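Local coordinates for putative electron transport related protein (Corynebacterium diphtheriae, PDB 4PQ1) that is a DsbF homologue with a thioredoxin-like fold and a CxxC disulfide, and probably acts as a thiol-disulfide oxidoreductase, at residues D65-E68 with V69-Y72; T146-D149 with L150-V153; I14-D17 with E18-A22. All coordinates share one frame; numbering follows the deposited sequence.

Interaction 1 of 3, residues D65-E68 with V69-Y72; sequences DLQE and VHEY
Glu-71 lies against Gln-67, one turn earlier on helix 63-73 of this thioredoxin-like fold. Its CG sits 3.3 Å from Gln-67 O, and its OE2 comes within 3.6 Å of Gln-67 NE2. The amide and carboxylate planes are nearly perpendicular, at 88°. The Gln-67 chain starts with CG anti to the backbone N and then bends at chi2 (58°), which brings its end back toward Glu-71. The main polar partner of that amide is elsewhere: NE2 bonds to Thr-102 OG1.

Beneath the side chains run four successive i to i+4 backbone bonds, from Val-69, His-70, Glu-71 and Tyr-72 back to Asp-65, Leu-66, Gln-67 and Glu-68. The bond from Val-69 N to Asp-65 O is nearly straight (171°). Val-69 CG2 also rests on Asp-65 O at 3.4 Å.

Further out, Leu-66 and Val-69 face helix 147-156 and touch Leu-150. Leu-66 also lies near the CxxC cysteines, Cys-56 and Cys-59, without touching them. His-70 ND1 bonds to Val-79 N, which would help set the ring's rotation, and the ring meets that of Tyr-103. The CB of His-70 stands 3.5 Å from both Leu-66 O and Gln-67 O.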
loop_
_atom_site.group_PDB
_atom_site.type_symbol
_atom_site.label_atom_id
_atom_site.label_comp_id
_atom_site.label_asym_id
_atom_site.label_seq_id
_atom_site.Cartn_x
_atom_site.Cartn_y
_atom_site.Cartn_z
ATOM N N ASP A 65 -5.680 -11.147 -4.107
ATOM C CA ASP A 65 -4.697 -11.517 -3.103
ATOM C C ASP A 65 -4.595 -10.443 -2.027
ATOM O O ASP A 65 -4.493 -10.747 -0.836
ATOM C CB ASP A 65 -3.338 -11.769 -3.760
ATOM C CG ASP A 65 -3.177 -13.212 -4.224
ATOM O OD1 ASP A 65 -4.179 -13.967 -4.225
ATOM O OD2 ASP A 65 -2.048 -13.603 -4.586
ATOM N N LEU A 66 -4.639 -9.184 -2.438
ATOM C CA LEU A 66 -4.596 -8.099 -1.472
ATOM C C LEU A 66 -5.844 -8.159 -0.595
ATOM O O LEU A 66 -5.783 -7.868 0.587
ATOM C CB LEU A 66 -4.477 -6.750 -2.182
ATOM C CG LEU A 66 -3.153 -6.496 -2.914
ATOM C CD1 LEU A 66 -3.326 -5.362 -3.902
ATOM C CD2 LEU A 66 -2.081 -6.138 -1.924
ATOM N N GLN A 67 -6.970 -8.566 -1.172
ATOM C CA GLN A 67 -8.187 -8.756 -0.389
ATOM C C GLN A 67 -7.954 -9.851 0.639
ATOM O O GLN A 67 -8.403 -9.765 1.780
ATOM C CB GLN A 67 -9.386 -9.115 -1.285
ATOM C CG GLN A 67 -10.715 -9.223 -0.521
ATOM C CD GLN A 67 -11.067 -7.940 0.222
ATOM O OE1 GLN A 67 -10.674 -6.843 -0.186
ATOM N NE2 GLN A 67 -11.814 -8.069 1.308
ATOM N N GLU A 68 -7.233 -10.880 0.225
ATOM C CA GLU A 68 -6.961 -12.021 1.076
ATOM C C GLU A 68 -6.141 -11.596 2.297
ATOM O O GLU A 68 -6.514 -11.866 3.443
ATOM C CB GLU A 68 -6.225 -13.080 0.265
ATOM C CG GLU A 68 -6.037 -14.397 0.953
ATOM C CD GLU A 68 -5.311 -15.373 0.058
ATOM O OE1 GLU A 68 -5.573 -15.362 -1.171
ATOM O OE2 GLU A 68 -4.469 -16.133 0.585
ATOM N N VAL A 69 -5.034 -10.911 2.026
ATOM C CA VAL A 69 -4.159 -10.337 3.047
ATOM C C VAL A 69 -4.925 -9.437 4.000
ATOM O O VAL A 69 -4.744 -9.519 5.209
ATOM C CB VAL A 69 -3.012 -9.532 2.399
ATOM C CG1 VAL A 69 -2.172 -8.820 3.456
ATOM C CG2 VAL A 69 -2.135 -10.440 1.565
ATOM N N HIS A 70 -5.789 -8.585 3.459
ATOM C CA HIS A 70 -6.590 -7.690 4.294
ATOM C C HIS A 70 -7.389 -8.470 5.317
ATOM O O HIS A 70 -7.432 -8.122 6.499
ATOM C CB HIS A 70 -7.537 -6.854 3.453
ATOM C CG HIS A 70 -8.377 -5.914 4.256
ATOM N ND1 HIS A 70 -7.847 -4.846 4.946
ATOM C CD2 HIS A 70 -9.711 -5.882 4.485
ATOM C CE1 HIS A 70 -8.813 -4.204 5.574
ATOM N NE2 HIS A 70 -9.958 -4.811 5.309
ATOM N N GLU A 71 -8.016 -9.538 4.841
ATOM C CA GLU A 71 -8.773 -10.428 5.698
ATOM C C GLU A 71 -7.874 -11.174 6.683
ATOM O O GLU A 71 -8.256 -11.379 7.824
ATOM C CB GLU A 71 -9.554 -11.421 4.850
ATOM C CG GLU A 71 -10.646 -10.767 4.031
ATOM C CD GLU A 71 -11.339 -11.747 3.114
ATOM O OE1 GLU A 71 -10.810 -12.867 2.937
ATOM O OE2 GLU A 71 -12.409 -11.401 2.571
ATOM N N TYR A 72 -6.693 -11.587 6.231
ATOM C CA TYR A 72 -5.765 -12.339 7.069
ATOM C C TYR A 72 -5.291 -11.478 8.242
ATOM O O TYR A 72 -5.085 -11.982 9.345
ATOM C CB TYR A 72 -4.573 -12.828 6.236
ATOM C CG TYR A 72 -3.487 -13.560 7.011
ATOM C CD1 TYR A 72 -2.465 -12.863 7.651
ATOM C CD2 TYR A 72 -3.468 -14.951 7.078
ATOM C CE1 TYR A 72 -1.454 -13.537 8.356
ATOM C CE2 TYR A 72 -2.465 -15.634 7.777
ATOM C CZ TYR A 72 -1.467 -14.922 8.409
ATOM O OH TYR A 72 -0.485 -15.598 9.095
#

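Interaction 2 of 3, residues T146-D149 with L150-V153; sequences TAQD and LIKV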
loop_
_atom_site.group_PDB
_atom_site.type_symbol
_atom_site.label_atom_id
_atom_site.label_comp_id
_atom_site.label_asym_id
_atom_site.label_seq_id
_atom_site.Cartn_x
_atom_site.Cartn_y
_atom_site.Cartn_z
ATOM N N THR A 146 2.015 -11.724 -4.596
ATOM C CA THR A 146 1.006 -12.692 -4.172
ATOM C C THR A 146 0.662 -12.481 -2.712
ATOM O O THR A 146 1.363 -11.763 -1.992
ATOM C CB THR A 146 1.469 -14.155 -4.316
ATOM O OG1 THR A 146 2.584 -14.384 -3.448
ATOM C CG2 THR A 146 1.861 -14.473 -5.734
ATOM N N ALA A 147 -0.399 -13.138 -2.263
ATOM C CA ALA A 147 -0.806 -13.022 -0.873
ATOM C C ALA A 147 0.270 -13.599 0.067
ATOM O O ALA A 147 0.433 -13.135 1.195
ATOM C CB ALA A 147 -2.139 -13.705 -0.659
ATOM N N GLN A 148 1.031 -14.576 -0.421
ATOM C CA GLN A 148 2.019 -15.251 0.407
ATOM C C GLN A 148 3.310 -14.414 0.519
ATOM O O GLN A 148 4.025 -14.501 1.530
ATOM C CB GLN A 148 2.301 -16.655 -0.146
ATOM C CG GLN A 148 2.903 -17.651 0.862
ATOM C CD GLN A 148 2.185 -17.668 2.209
ATOM O OE1 GLN A 148 2.654 -17.072 3.179
ATOM N NE2 GLN A 148 1.050 -18.355 2.273
ATOM N N ASP A 149 3.602 -13.611 -0.511
ATOM C CA ASP A 149 4.666 -12.601 -0.435
ATOM C C ASP A 149 4.465 -11.774 0.822
ATOM O O ASP A 149 5.369 -11.618 1.646
ATOM C CB ASP A 149 4.657 -11.658 -1.650
ATOM C CG ASP A 149 5.260 -12.273 -2.906
ATOM O OD1 ASP A 149 6.267 -13.014 -2.810
ATOM O OD2 ASP A 149 4.729 -11.979 -4.008
ATOM N N LEU A 150 3.247 -11.268 0.965
ATOM C CA LEU A 150 2.911 -10.343 2.028
ATOM C C LEU A 150 2.771 -11.045 3.355
ATOM O O LEU A 150 3.266 -10.556 4.361
ATOM C CB LEU A 150 1.625 -9.608 1.698
ATOM C CG LEU A 150 1.727 -8.857 0.372
ATOM C CD1 LEU A 150 0.423 -8.155 0.059
ATOM C CD2 LEU A 150 2.865 -7.861 0.423
ATOM N N ILE A 151 2.101 -12.188 3.353
ATOM C CA ILE A 151 1.879 -12.930 4.582
ATOM C C ILE A 151 3.208 -13.323 5.246
ATOM O O ILE A 151 3.350 -13.220 6.448
ATOM C CB ILE A 151 1.007 -14.184 4.328
ATOM C CG1 ILE A 151 -0.468 -13.782 4.261
ATOM C CG2 ILE A 151 1.196 -15.217 5.443
ATOM C CD1 ILE A 151 -1.368 -14.883 3.773
ATOM N N LYS A 152 4.178 -13.749 4.451
ATOM C CA LYS A 152 5.476 -14.116 4.968
ATOM C C LYS A 152 6.113 -12.966 5.720
ATOM O O LYS A 152 6.660 -13.160 6.807
ATOM C CB LYS A 152 6.393 -14.583 3.843
ATOM C CG LYS A 152 6.074 -15.986 3.389
ATOM C CD LYS A 152 7.130 -16.521 2.443
ATOM C CE LYS A 152 6.914 -18.009 2.194
ATOM N NZ LYS A 152 7.911 -18.581 1.245
ATOM N N VAL A 153 6.029 -11.770 5.151
ATOM C CA VAL A 153 6.499 -10.587 5.839
ATOM C C VAL A 153 5.631 -10.342 7.057
ATOM O O VAL A 153 6.146 -10.092 8.155
ATOM C CB VAL A 153 6.466 -9.331 4.965
ATOM C CG1 VAL A 153 7.016 -8.138 5.772
ATOM C CG2 VAL A 153 7.260 -9.549 3.680
#
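Gln-148 reaches forward over Ile-151 on the first turns of helix 147-156, the last helix of the thioredoxin-like fold. Carbon atoms of Ile-151 meet oxygens in van der Waals contact. Gln-148 OE1 sits 3.3 Å from Ile-151 CG2. The bend of the Gln-148 chain at chi2 (47°) turns its amide toward the following turn. The same oxygen lies 3.6 Å from Lys-152 CG. Ile-151 also packs on the backbone, with CG1 3.3 Å from Ala-147 O. Lys-152 CG lies 3.1 Å from Gln-148 O, and the end of its extended chain leads away. Leu-150 and Val-153 turn to the protein interior. Both touch strands 127-131 and 137-141, and Leu-150 also meets Leu-66 and Val-69 of helix 63-73.

The backbone bonds are of the usual i to i+4 kind. Ile-151 N bonds to Ala-147 O, and Lys-152 N to Gln-148 O.

The helix start is closed by a capping box. Thr-146 is the N-cap, and its OG1 accepts from Asp-149 N at 3.2 Å and weakly from Gln-148 N. In return Thr-146 N gives an almost straight bond (166°) to Asp-149 OD2 at 2.8 Å. That oxygen is met on its anti side, 29° out of the carboxylate plane.

Asp-149 OD2 also forms a salt bridge with Arg-143, and Ala-147 N is taken by Asp-65 OD2. The helix N-terminus would probably favour negative charge on both Asp-65 and Asp-149, with Arg-143 adding to this for Asp-149.

Interaction 3 of 3, residues I14-D17 with E18-A22; sequences IFYD and EGERA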
loop_
_atom_site.group_PDB
_atom_site.type_symbol
_atom_site.label_atom_id
_atom_site.label_comp_id
_atom_site.label_asym_id
_atom_site.label_seq_id
_atom_site.Cartn_x
_atom_site.Cartn_y
_atom_site.Cartn_z
ATOM N N ILE A 14 12.721 -5.163 -1.580
ATOM C CA ILE A 14 13.687 -4.792 -0.537
ATOM C C ILE A 14 13.100 -5.091 0.835
ATOM O O ILE A 14 11.923 -4.820 1.083
ATOM C CB ILE A 14 14.061 -3.288 -0.608
ATOM C CG1 ILE A 14 14.568 -2.914 -2.002
ATOM C CG2 ILE A 14 15.104 -2.938 0.447
ATOM C CD1 ILE A 14 15.966 -3.447 -2.295
ATOM N N PHE A 15 13.919 -5.638 1.734
ATOM C CA PHE A 15 13.462 -5.923 3.085
ATOM C C PHE A 15 14.277 -5.144 4.113
ATOM O O PHE A 15 15.466 -4.933 3.925
ATOM C CB PHE A 15 13.547 -7.425 3.344
ATOM C CG PHE A 15 12.688 -8.225 2.427
ATOM C CD1 PHE A 15 11.358 -8.459 2.743
ATOM C CD2 PHE A 15 13.194 -8.702 1.216
ATOM C CE1 PHE A 15 10.544 -9.181 1.876
ATOM C CE2 PHE A 15 12.394 -9.422 0.344
ATOM C CZ PHE A 15 11.062 -9.663 0.671
ATOM N N TYR A 16 13.633 -4.698 5.188
ATOM C CA TYR A 16 14.337 -3.929 6.217
ATOM C C TYR A 16 14.275 -4.587 7.590
ATOM O O TYR A 16 13.193 -4.829 8.155
ATOM C CB TYR A 16 13.776 -2.510 6.318
ATOM C CG TYR A 16 13.773 -1.755 5.009
ATOM C CD1 TYR A 16 12.719 -1.886 4.107
ATOM C CD2 TYR A 16 14.806 -0.897 4.682
ATOM C CE1 TYR A 16 12.702 -1.192 2.918
ATOM C CE2 TYR A 16 14.801 -0.198 3.497
ATOM C CZ TYR A 16 13.751 -0.350 2.616
ATOM O OH TYR A 16 13.755 0.352 1.432
ATOM N N ASP A 17 15.459 -4.880 8.113
ATOM C CA ASP A 17 15.625 -5.283 9.507
ATOM C C ASP A 17 15.147 -4.176 10.420
ATOM O O ASP A 17 15.237 -2.996 10.072
ATOM C CB ASP A 17 17.077 -5.607 9.779
ATOM C CG ASP A 17 17.589 -6.708 8.882
ATOM O OD1 ASP A 17 16.847 -7.701 8.695
ATOM O OD2 ASP A 17 18.713 -6.573 8.349
ATOM N N GLU A 18 14.615 -4.553 11.575
ATOM C CA GLU A 18 14.153 -3.570 12.548
ATOM C C GLU A 18 15.189 -2.464 12.765
ATOM O O GLU A 18 14.846 -1.283 12.839
ATOM C CB GLU A 18 13.826 -4.258 13.874
ATOM C CG GLU A 18 13.128 -5.593 13.706
ATOM C CD GLU A 18 12.429 -6.043 14.972
ATOM O OE1 GLU A 18 11.796 -7.122 14.962
ATOM O OE2 GLU A 18 12.498 -5.305 15.974
ATOM N N GLY A 19 16.460 -2.855 12.838
ATOM C CA GLY A 19 17.545 -1.921 13.089
ATOM C C GLY A 19 17.614 -0.752 12.122
ATOM O O GLY A 19 17.976 0.359 12.509
ATOM N N GLU A 20 17.248 -0.986 10.862
ATOM C CA GLU A 20 17.416 0.041 9.836
ATOM C C GLU A 20 16.120 0.733 9.461
ATOM O O GLU A 20 16.073 1.481 8.485
ATOM C CB GLU A 20 18.042 -0.562 8.579
ATOM C CG GLU A 20 17.417 -1.882 8.173
ATOM C CD GLU A 20 18.112 -2.525 6.994
ATOM O OE1 GLU A 20 18.797 -1.801 6.234
ATOM O OE2 GLU A 20 17.986 -3.760 6.835
ATOM N N ARG A 21 15.072 0.505 10.240
ATOM C CA ARG A 21 13.763 1.036 9.894
ATOM C C ARG A 21 13.523 2.436 10.420
ATOM O O ARG A 21 13.983 2.797 11.509
ATOM C CB ARG A 21 12.662 0.120 10.415
ATOM C CG ARG A 21 12.448 -1.104 9.580
ATOM C CD ARG A 21 11.395 -2.002 10.201
ATOM N NE ARG A 21 11.654 -3.399 9.856
ATOM C CZ ARG A 21 11.007 -4.418 10.394
ATOM N NH1 ARG A 21 10.059 -4.183 11.284
ATOM N NH2 ARG A 21 11.310 -5.661 10.042
ATOM N N ALA A 22 12.776 3.214 9.643
ATOM C CA ALA A 22 12.315 4.522 10.073
ATOM C C ALA A 22 10.848 4.654 9.692
ATOM O O ALA A 22 10.411 4.075 8.699
ATOM C CB ALA A 22 13.150 5.635 9.444
#
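Arg-21 runs alongside Tyr-16, its CG 3.8 Å from Tyr-16 CB, and its guanidinium grips the Tyr-16 carbonyl. The grip is side-on. NE and NH2 both donate to Tyr-16 O, at 2.7 and 2.8 Å, and the oxygen lies 3° out of the guanidinium plane. NH2 comes nearly along the C=O axis, whereas NE approaches from above the carbonyl plane. The third nitrogen, NH1, forms a salt bridge with Asp-132.

Glu-20 reaches the backbone just after the strand. Its OE2 accepts from Asp-17 N at 3.0 Å, and its CG lies 3.1 Å from Asp-17 O. CG sits between the backbone N and carbonyl carbon (chi1 45°), a crowded position from which the extended chain runs toward Asp-17.

This is the tight turn that follows edge strand 13-15 of the mixed sheet. Residues 18-19 form a short 3-10 segment within it. Glu-20 N bonds to Asp-17 O, and Arg-21 N bonds to Glu-18 O. Tyr-16 still pairs with Ala-138 of strand 137-141 through the backbone, and its ring meets Phe-3 edge-to-face.

The two acids are close. Asp-17 OD2 is 3.3 Å from Glu-20 OE2, with the carboxylate planes 31° apart. These like charges would probably repel, and the bond from Asp-17 N may help Glu-20 OE2 carry its charge there.

How the interactions relate
Interactions 1 and 2 lie on two helices that pack against each other, and both are partly buried. They touch directly: besides the polar link from Asp-65, Glu-68 OE2 lies 3.6 Å from Ala-147 CB, and Val-69 CG2 packs on Ala-147 O. Interaction 3 is a surface turn at the end of edge strand 13-15. It meets interaction 2 through Phe-15 CE1 and Val-153 CG2, 3.8 Å apart, but its nearest atoms are about 13 Å from interaction 1. The chemistry follows the place. Interaction 1 is mid-helix and rests on backbone bonds. Interaction 2 adds side-chain capping at a helix start. Interaction 3 instead relies on charged side chains gripping backbone atoms.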